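Local coordinates for Glyco_hydro_cc domain-containing protein (Trichoderma gamsii, PDB 6UBD) that probably binds beta-1,3-glucan oligosaccharides through a fungal glycoside hydrolase family 128 (subgroup VII) catalytic-core fold, at residues 81-84 and 85-88; 132-135 and 136-139; 153-156 and 157-160. All blocks are in the same frame, centred on the assembly; numbering follows the deposited sequence.

Interaction 1 (81-84 and 85-88); sequences GQKD and AQRL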
ATOM      1  N   GLY A  81     -13.213   2.811 -14.603  1.00  8.70           N
ATOM      2  CA  GLY A  81     -12.382   1.893 -15.388  1.00  8.64           C
ATOM      3  C   GLY A  81     -12.911   0.457 -15.487  1.00  7.33           C
ATOM      4  O   GLY A  81     -13.708   0.018 -14.652  1.00  7.86           O
ATOM      5  N   GLN A  82     -12.467  -0.233 -16.549  1.00  8.41           N
ATOM      6  CA  GLN A  82     -12.844  -1.671 -16.744  1.00  8.91           C
ATOM      7  C   GLN A  82     -12.528  -2.493 -15.501  1.00  8.32           C
ATOM      8  O   GLN A  82     -13.369  -3.283 -15.019  1.00  9.14           O
ATOM      9  CB  GLN A  82     -12.236  -2.213 -18.030  1.00 10.80           C
ATOM     10  CG  GLN A  82     -12.735  -3.628 -18.380  1.00 14.36           C
ATOM     11  CD  GLN A  82     -12.387  -4.070 -19.801  1.00 18.12           C
ATOM     12  OE1 GLN A  82     -13.271  -4.228 -20.656  1.00 20.76           O
ATOM     13  NE2 GLN A  82     -11.104  -4.321 -20.054  1.00 29.34           N
ATOM     14  N   LYS A  83     -11.269  -2.438 -15.068  1.00  7.87           N
ATOM     15  CA  LYS A  83     -10.825  -3.215 -13.873  1.00  8.94           C
ATOM     16  C   LYS A  83     -11.501  -2.692 -12.604  1.00  8.94           C
ATOM     17  O   LYS A  83     -11.841  -3.494 -11.701  1.00  8.97           O
ATOM     18  CB  LYS A  83      -9.307  -3.211 -13.726  1.00  9.24           C
ATOM     19  CG  LYS A  83      -8.557  -3.929 -14.855  1.00 12.95           C
ATOM     20  CD  LYS A  83      -6.987  -3.972 -14.730  1.00 20.02           C
ATOM     21  CE  LYS A  83      -6.345  -4.788 -15.828  1.00 28.42           C
ATOM     22  NZ  LYS A  83      -6.344  -4.012 -17.084  1.00 43.13           N
ATOM     23  N   ASP A  84     -11.751  -1.382 -12.512  1.00  8.71           N
ATOM     24  CA  ASP A  84     -12.482  -0.797 -11.337  1.00  8.25           C
ATOM     25  C   ASP A  84     -13.834  -1.524 -11.185  1.00  7.23           C
ATOM     26  O   ASP A  84     -14.174  -2.007 -10.094  1.00  8.02           O
ATOM     27  CB  ASP A  84     -12.592   0.693 -11.541  1.00  8.11           C
ATOM     28  CG  ASP A  84     -13.243   1.518 -10.432  1.00  8.32           C
ATOM     29  OD1 ASP A  84     -13.399   0.985  -9.296  1.00  8.76           O
ATOM     30  OD2 ASP A  84     -13.503   2.738 -10.719  1.00  8.37           O
ATOM     31  N   ALA A  85     -14.600  -1.553 -12.288  1.00  8.56           N
ATOM     32  CA  ALA A  85     -15.915  -2.222 -12.233  1.00  9.37           C
ATOM     33  C   ALA A  85     -15.811  -3.726 -11.900  1.00  8.52           C
ATOM     34  O   ALA A  85     -16.603  -4.246 -11.109  1.00  8.82           O
ATOM     35  CB  ALA A  85     -16.684  -1.976 -13.534  1.00 10.00           C
ATOM     36  N   GLN A  86     -14.851  -4.416 -12.483  1.00  8.60           N
ATOM     37  CA  GLN A  86     -14.651  -5.876 -12.205  1.00  8.40           C
ATOM     38  C   GLN A  86     -14.336  -6.061 -10.699  1.00  8.27           C
ATOM     39  O   GLN A  86     -14.871  -6.971 -10.045  1.00  9.98           O
ATOM     40  CB  GLN A  86     -13.511  -6.429 -13.070  1.00  9.81           C
ATOM     41  CG  GLN A  86     -13.887  -6.588 -14.538  1.00 15.14           C
ATOM     42  CD  GLN A  86     -12.716  -7.029 -15.384  1.00 18.78           C
ATOM     43  OE1 GLN A  86     -11.591  -7.180 -14.883  1.00 25.13           O
ATOM     44  NE2 GLN A  86     -12.938  -7.140 -16.693  1.00 22.17           N
ATOM     45  N   ARG A  87     -13.466  -5.214 -10.150  1.00  8.44           N
ATOM     46  CA  ARG A  87     -13.045  -5.340  -8.723  1.00  8.72           C
ATOM     47  C   ARG A  87     -14.191  -5.030  -7.787  1.00  8.62           C
ATOM     48  O   ARG A  87     -14.332  -5.699  -6.752  1.00  9.01           O
ATOM     49  CB  ARG A  87     -11.830  -4.451  -8.468  1.00  9.62           C
ATOM     50  CG  ARG A  87     -10.566  -4.896  -9.206  1.00  9.53           C
ATOM     51  CD  ARG A  87      -9.457  -3.866  -9.192  1.00  9.77           C
ATOM     52  NE  ARG A  87      -8.285  -4.350  -9.866  1.00 11.20           N
ATOM     53  CZ  ARG A  87      -7.153  -3.694 -10.046  1.00 12.46           C
ATOM     54  NH1 ARG A  87      -7.026  -2.469  -9.585  1.00 14.37           N
ATOM     55  NH2 ARG A  87      -6.128  -4.274 -10.651  1.00 14.73           N
ATOM     56  N   LEU A  88     -15.007  -4.028  -8.110  1.00  9.47           N
ATOM     57  CA  LEU A  88     -16.180  -3.799  -7.224  1.00  8.28           C
ATOM     58  C   LEU A  88     -17.103  -5.050  -7.194  1.00  9.06           C
ATOM     59  O   LEU A  88     -17.576  -5.443  -6.107  1.00  9.18           O
ATOM     60  CB  LEU A  88     -16.951  -2.553  -7.675  1.00  9.01           C
ATOM     61  CG  LEU A  88     -18.274  -2.281  -6.975  1.00  9.49           C
ATOM     62  CD1 LEU A  88     -18.057  -1.914  -5.517  1.00 12.25           C
ATOM     63  CD2 LEU A  88     -19.049  -1.178  -7.675  1.00 11.63           C
TER

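Interaction 2 (132-135 and 136-139); sequences APMG and QKGA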
ATOM      1  N   ALA A 132     -16.925  -1.204   6.232  1.00  8.15           N
ATOM      2  CA  ALA A 132     -17.210  -1.284   7.677  1.00  8.84           C
ATOM      3  C   ALA A 132     -17.821  -2.631   8.106  1.00  8.33           C
ATOM      4  O   ALA A 132     -17.396  -3.127   9.146  1.00  9.37           O
ATOM      5  CB  ALA A 132     -18.035  -0.120   8.151  1.00  9.36           C
ATOM      6  N   PRO A 133     -18.715  -3.262   7.321  1.00  8.92           N
ATOM      7  CA  PRO A 133     -19.233  -4.544   7.792  1.00  9.32           C
ATOM      8  C   PRO A 133     -18.170  -5.642   7.884  1.00  9.01           C
ATOM      9  O   PRO A 133     -18.274  -6.569   8.693  1.00 10.45           O
ATOM     10  CB  PRO A 133     -20.267  -4.892   6.704  1.00 11.31           C
ATOM     11  CG  PRO A 133     -20.714  -3.531   6.230  1.00 12.71           C
ATOM     12  CD  PRO A 133     -19.457  -2.712   6.146  1.00 10.99           C
ATOM     13  N   MET A 134     -17.153  -5.600   7.026  1.00  9.35           N
ATOM     14  CA  MET A 134     -15.991  -6.548   7.136  1.00 11.11           C
ATOM     15  C   MET A 134     -15.273  -6.308   8.459  1.00 10.67           C
ATOM     16  O   MET A 134     -14.865  -7.275   9.111  1.00  9.76           O
ATOM     17  CB  MET A 134     -15.011  -6.381   5.979  0.50 11.28           C
ATOM     18  CG  MET A 134     -15.609  -6.771   4.665  0.50 11.45           C
ATOM     19  SD  MET A 134     -15.790  -8.562   4.529  0.50 12.23           S
ATOM     20  CE  MET A 134     -15.899  -8.772   2.747  0.50 14.51           C
ATOM     21  N   GLY A 135     -15.094  -5.065   8.864  1.00  9.67           N
ATOM     22  CA  GLY A 135     -14.505  -4.789  10.179  1.00 10.20           C
ATOM     23  C   GLY A 135     -15.367  -5.290  11.321  1.00  9.05           C
ATOM     24  O   GLY A 135     -14.826  -5.802  12.306  1.00 10.34           O
ATOM     25  N   GLN A 136     -16.688  -5.168  11.230  1.00  9.29           N
ATOM     26  CA  GLN A 136     -17.618  -5.711  12.257  1.00 11.58           C
ATOM     27  C   GLN A 136     -17.431  -7.230  12.370  1.00 11.14           C
ATOM     28  O   GLN A 136     -17.603  -7.754  13.481  1.00 14.77           O
ATOM     29  CB  GLN A 136     -19.058  -5.280  11.960  1.00 14.53           C
ATOM     30  CG  GLN A 136     -20.142  -5.652  13.009  1.00 20.73           C
ATOM     31  CD  GLN A 136     -20.635  -7.084  13.057  1.00 25.65           C
ATOM     32  OE1 GLN A 136     -20.708  -7.829  12.053  1.00 40.43           O
ATOM     33  NE2 GLN A 136     -21.031  -7.473  14.255  1.00 36.46           N
ATOM     34  N   LYS A 137     -17.144  -7.922  11.269  1.00  9.89           N
ATOM     35  CA  LYS A 137     -16.930  -9.388  11.279  1.00 10.66           C
ATOM     36  C   LYS A 137     -15.487  -9.738  11.676  1.00  9.65           C
ATOM     37  O   LYS A 137     -15.163 -10.951  11.676  1.00 10.41           O
ATOM     38  CB  LYS A 137     -17.226  -9.871   9.864  1.00  9.18           C
ATOM     39  CG  LYS A 137     -18.693  -9.826   9.525  1.00 12.87           C
ATOM     40  CD  LYS A 137     -19.061 -10.494   8.297  1.00 16.24           C
ATOM     41  CE  LYS A 137     -18.641  -9.844   7.010  1.00 24.86           C
ATOM     42  NZ  LYS A 137     -18.942 -10.706   5.835  1.00 31.29           N
ATOM     43  N   GLY A 138     -14.604  -8.773  11.974  1.00  9.73           N
ATOM     44  CA  GLY A 138     -13.262  -9.014  12.531  1.00  8.92           C
ATOM     45  C   GLY A 138     -12.072  -8.567  11.691  1.00  9.34           C
ATOM     46  O   GLY A 138     -10.923  -8.682  12.166  1.00  8.79           O
ATOM     47  N   ALA A 139     -12.289  -8.104  10.455  1.00  8.76           N
ATOM     48  CA  ALA A 139     -11.122  -7.644   9.680  1.00  9.14           C
ATOM     49  C   ALA A 139     -10.499  -6.392  10.325  1.00  8.30           C
ATOM     50  O   ALA A 139     -11.245  -5.499  10.793  1.00  9.44           O
ATOM     51  CB  ALA A 139     -11.549  -7.318   8.265  1.00 10.57           C
TER
HETATM   52  O   HOH W   1     -21.032  -7.159   9.363  1.00 19.08           O

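Interaction 3 (153-156 and 157-160); sequences SWLK and QFNQ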
ATOM      1  N   SER A 153      -5.973  16.791   1.331  1.00  7.51           N
ATOM      2  CA  SER A 153      -7.205  17.296   1.998  1.00  7.90           C
ATOM      3  C   SER A 153      -8.334  16.262   1.940  1.00  8.76           C
ATOM      4  O   SER A 153      -9.315  16.443   2.707  1.00  8.62           O
ATOM      5  CB  SER A 153      -7.601  18.635   1.480  1.00  8.50           C
ATOM      6  OG  SER A 153      -7.944  18.536   0.088  1.00  9.26           O
ATOM      7  N   TRP A 154      -8.344  15.273   1.074  1.00  8.06           N
ATOM      8  CA  TRP A 154      -9.500  14.346   0.943  1.00  7.44           C
ATOM      9  C   TRP A 154      -9.684  13.535   2.237  1.00  8.29           C
ATOM     10  O   TRP A 154     -10.848  13.373   2.668  1.00  8.06           O
ATOM     11  CB  TRP A 154      -9.236  13.474  -0.342  1.00  7.06           C
ATOM     12  CG  TRP A 154     -10.361  12.587  -0.794  1.00  7.70           C
ATOM     13  CD1 TRP A 154     -11.091  12.791  -1.935  1.00  8.02           C
ATOM     14  CD2 TRP A 154     -10.842  11.343  -0.231  1.00  7.45           C
ATOM     15  NE1 TRP A 154     -12.007  11.778  -2.115  1.00  7.48           N
ATOM     16  CE2 TRP A 154     -11.872  10.893  -1.091  1.00  7.82           C
ATOM     17  CE3 TRP A 154     -10.528  10.532   0.878  1.00  7.01           C
ATOM     18  CZ2 TRP A 154     -12.621   9.742  -0.837  1.00  8.72           C
ATOM     19  CZ3 TRP A 154     -11.253   9.387   1.143  1.00  7.71           C
ATOM     20  CH2 TRP A 154     -12.285   8.993   0.269  1.00  8.85           C
ATOM     21  N   LEU A 155      -8.599  12.912   2.755  1.00  8.04           N
ATOM     22  CA  LEU A 155      -8.735  12.029   3.920  1.00  8.80           C
ATOM     23  C   LEU A 155      -9.128  12.898   5.128  1.00  8.34           C
ATOM     24  O   LEU A 155      -9.858  12.400   5.990  1.00  8.35           O
ATOM     25  CB  LEU A 155      -7.421  11.270   4.145  1.00  9.25           C
ATOM     26  CG  LEU A 155      -7.541  10.111   5.149  1.00  7.89           C
ATOM     27  CD1 LEU A 155      -8.505   9.023   4.651  1.00  8.40           C
ATOM     28  CD2 LEU A 155      -6.193   9.501   5.430  1.00  8.66           C
ATOM     29  N   LYS A 156      -8.700  14.119   5.189  1.00  7.82           N
ATOM     30  CA  LYS A 156      -9.060  14.980   6.349  1.00  9.54           C
ATOM     31  C   LYS A 156     -10.573  15.211   6.397  1.00  8.64           C
ATOM     32  O   LYS A 156     -11.177  15.127   7.502  1.00  8.80           O
ATOM     33  CB  LYS A 156      -8.253  16.293   6.268  1.00 11.49           C
ATOM     34  CG  LYS A 156      -8.474  17.168   7.476  1.00 15.63           C
ATOM     35  CD  LYS A 156      -7.511  18.277   7.572  1.00 22.40           C
ATOM     36  CE  LYS A 156      -6.152  17.716   7.894  1.00 25.99           C
ATOM     37  NZ  LYS A 156      -5.122  18.782   7.953  1.00 27.34           N
ATOM     38  N   GLN A 157     -11.158  15.412   5.217  1.00  9.16           N
ATOM     39  CA  GLN A 157     -12.614  15.612   5.097  1.00  9.11           C
ATOM     40  C   GLN A 157     -13.326  14.270   5.347  1.00  8.37           C
ATOM     41  O   GLN A 157     -14.346  14.242   6.106  1.00  8.88           O
ATOM     42  CB  GLN A 157     -12.878  16.235   3.733  1.00  7.99           C
ATOM     43  CG  GLN A 157     -14.364  16.589   3.545  1.00  8.91           C
ATOM     44  CD  GLN A 157     -14.792  17.745   4.432  1.00  9.17           C
ATOM     45  OE1 GLN A 157     -14.012  18.653   4.730  1.00 10.71           O
ATOM     46  NE2 GLN A 157     -16.044  17.760   4.843  1.00 12.00           N
ATOM     47  N   PHE A 158     -12.836  13.161   4.782  1.00  8.54           N
ATOM     48  CA  PHE A 158     -13.467  11.827   4.950  1.00  9.07           C
ATOM     49  C   PHE A 158     -13.503  11.493   6.439  1.00  7.82           C
ATOM     50  O   PHE A 158     -14.500  10.953   6.936  1.00  8.22           O
ATOM     51  CB  PHE A 158     -12.607  10.823   4.145  1.00  8.69           C
ATOM     52  CG  PHE A 158     -13.064   9.384   4.203  1.00  7.35           C
ATOM     53  CD1 PHE A 158     -14.138   8.929   3.463  1.00  7.45           C
ATOM     54  CD2 PHE A 158     -12.387   8.454   4.969  1.00  7.69           C
ATOM     55  CE1 PHE A 158     -14.521   7.601   3.490  1.00  8.32           C
ATOM     56  CE2 PHE A 158     -12.747   7.112   4.985  1.00  8.00           C
ATOM     57  CZ  PHE A 158     -13.852   6.682   4.259  1.00  8.22           C
ATOM     58  N   ASN A 159     -12.424  11.756   7.163  1.00  8.51           N
ATOM     59  CA  ASN A 159     -12.274  11.419   8.604  1.00  8.82           C
ATOM     60  C   ASN A 159     -13.284  12.186   9.474  1.00  8.92           C
ATOM     61  O   ASN A 159     -13.535  11.715  10.602  1.00  9.95           O
ATOM     62  CB  ASN A 159     -10.861  11.757   9.062  1.00  8.80           C
ATOM     63  CG  ASN A 159     -10.571  11.340  10.486  1.00  8.40           C
ATOM     64  OD1 ASN A 159     -10.728  10.151  10.800  1.00  8.37           O
ATOM     65  ND2 ASN A 159     -10.037  12.250  11.300  1.00 10.57           N
ATOM     66  N   GLN A 160     -13.833  13.291   8.988  1.00  9.33           N
ATOM     67  CA  GLN A 160     -14.822  14.099   9.725  1.00  9.68           C
ATOM     68  C   GLN A 160     -16.244  13.629   9.421  1.00 10.35           C
ATOM     69  O   GLN A 160     -17.227  14.195  10.011  1.00 11.23           O
ATOM     70  CB  GLN A 160     -14.680  15.605   9.468  0.51  9.94           C
ATOM     71  CG  GLN A 160     -13.456  16.245  10.120  0.51 11.20           C
ATOM     72  CD  GLN A 160     -13.380  16.029  11.613  0.51 13.96           C
ATOM     73  OE1 GLN A 160     -14.300  16.363  12.359  0.51 19.56           O
ATOM     74  NE2 GLN A 160     -12.212  15.537  12.011  0.51 14.38           N
TER
HETATM   75  O   HOH W   2      -9.924  15.026  10.104  1.00 11.08           O

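Interaction 1 (81-84 and 85-88)
Arg87 reaches back along the first turn of helix 82-92, in the beta-alpha-beta unit with strands 69-73 and 100-102, and lies across Lys83, one turn earlier. Its CB sits against the carbonyl oxygen of Lys83, which also takes the backbone bond from Arg87 N (2.8 Å to Lys83 O). CG comes closer still, 3.1 Å from Lys83 O, and CD stays beside it. With CG anti to its own carbonyl carbon (chi1 -67°) and the chain extended to NE, the guanidinium is carried out across the Lys83 chain, whose CB lies over one face near its rim, 4.2 Å from Arg87 NE. At the tip, NH2 approaches Lys83 at the methylene CD, while Lys83 NZ stays 6.4 Å from Arg87 NH2. The guanidinium also makes a cation-pi contact with Trp75.

Gln82 and Gln86 run side by side, their amide planes 10° apart, with Gln82 CG 3.9 Å from Gln86 NE2. Gly81 is the N-cap residue, and the carboxylate of Asp113 receives the N-H groups of Lys83 and Asp84. Asp84 turns to the backbone N of Gly78 and Asn80. Lys83 thus offers Arg87 its methylenes, not its ammonium, which probably keeps their repulsion small.

Interaction 2 (132-135 and 136-139)
Met134 and Ala139 meet where helix 120-136 ends, on the buried side of the turn. The carbonyl oxygen of Met134 receives Ala139 N at 3.0 Å and, more weakly, Lys137 N, while the methyl of Ala139 rests 3.4 Å from that same Met134 O. Beside it the CA of Gly135 directs a C-H at the carbonyl oxygen of Ala139, 3.4 Å from Gly135 CA to Ala139 O, a close approach of backbone to backbone. The Met134 side chain continues inward to Leu94 and Pro98.

This is a Schellman motif. Gly138 leaves the helix with a positive phi of 118°, and two bonds return into the last turn: the one from Ala139 N, and one from Gly138 N to Gly135 O (3.0 Å) that arrives from above the carbonyl plane. The reversal leads the chain directly into strand 140-142.

Towards solvent the packing is looser. Lys137 lays its CG over Pro133 O, then bends at chi3 (-71°), which brings CE within 4.0 Å of Met134 SD in the methionine conformer described; the two chains slant across each other there. Gln136 makes its link through water: with the chain bent at chi2 (-76°), OE1 accepts from a water molecule, 2.8 Å from Gln136 OE1, that also donates to the carbonyl oxygen of Pro133.

Interaction 3 (153-156 and 157-160)
Trp154 and Phe158, one turn apart on the short helix 154-159, lie side by side and point the same way. Both have CG anti to the backbone N (chi1 -172° for Trp154), which sends the two rings out on the same flank of the helix. Their planes are 24° apart, but the rings are slid along each other and barely overlap, the centroid of the tryptophan six-membered ring being 5.1 Å from that of Phe158. Contact is therefore made by the far corner of the indole against the root of the phenylalanine: Trp154 CZ3 is 3.6 Å from Phe158 CG and nearly as close to CB, while Trp154 CH2 lies 3.7 Å from Phe158 CD1. Leu155 comes to the ring at a slant, its CD1 3.9 Å from Phe158 CD2. Val120 and Val124 of helix 120-136 continue this apolar patch, and Trp154 NE1 donates to the carbonyl oxygen of Ile118.

At the C-terminal end, a water donates to Lys156 O (2.9 Å from that oxygen) and accepts from Asn159 ND2 and, in the conformer described, from Gln160 NE2. The helix thus divides by chemistry: the rings of Trp154 and Phe158 face helix 120-136 and Leu155 reaches Tyr193 of helix 179-193, whereas a water, itself held by side-chain amide, serves the Lys156 carbonyl near the helix end.

In the fold
Along the chain the three contacts follow in series, none enclosing or crossing another, and each closes just a local helical turn. Interaction 1 opens helix 82-92, the helix of a beta-alpha-beta unit between the parallel strands 69-73 and 100-102. Interaction 2 ends helix 120-136 and hands the chain to strand 140-142, which pairs in parallel with 100-102. Interaction 3 is the short helix 154-159, which packs on helix 120-136 and, on another side, on helix 179-193. Helix 120-136 is thus shared by the last two contacts, although interactions 2 and 3 remain about 9 Å apart at their nearest atoms.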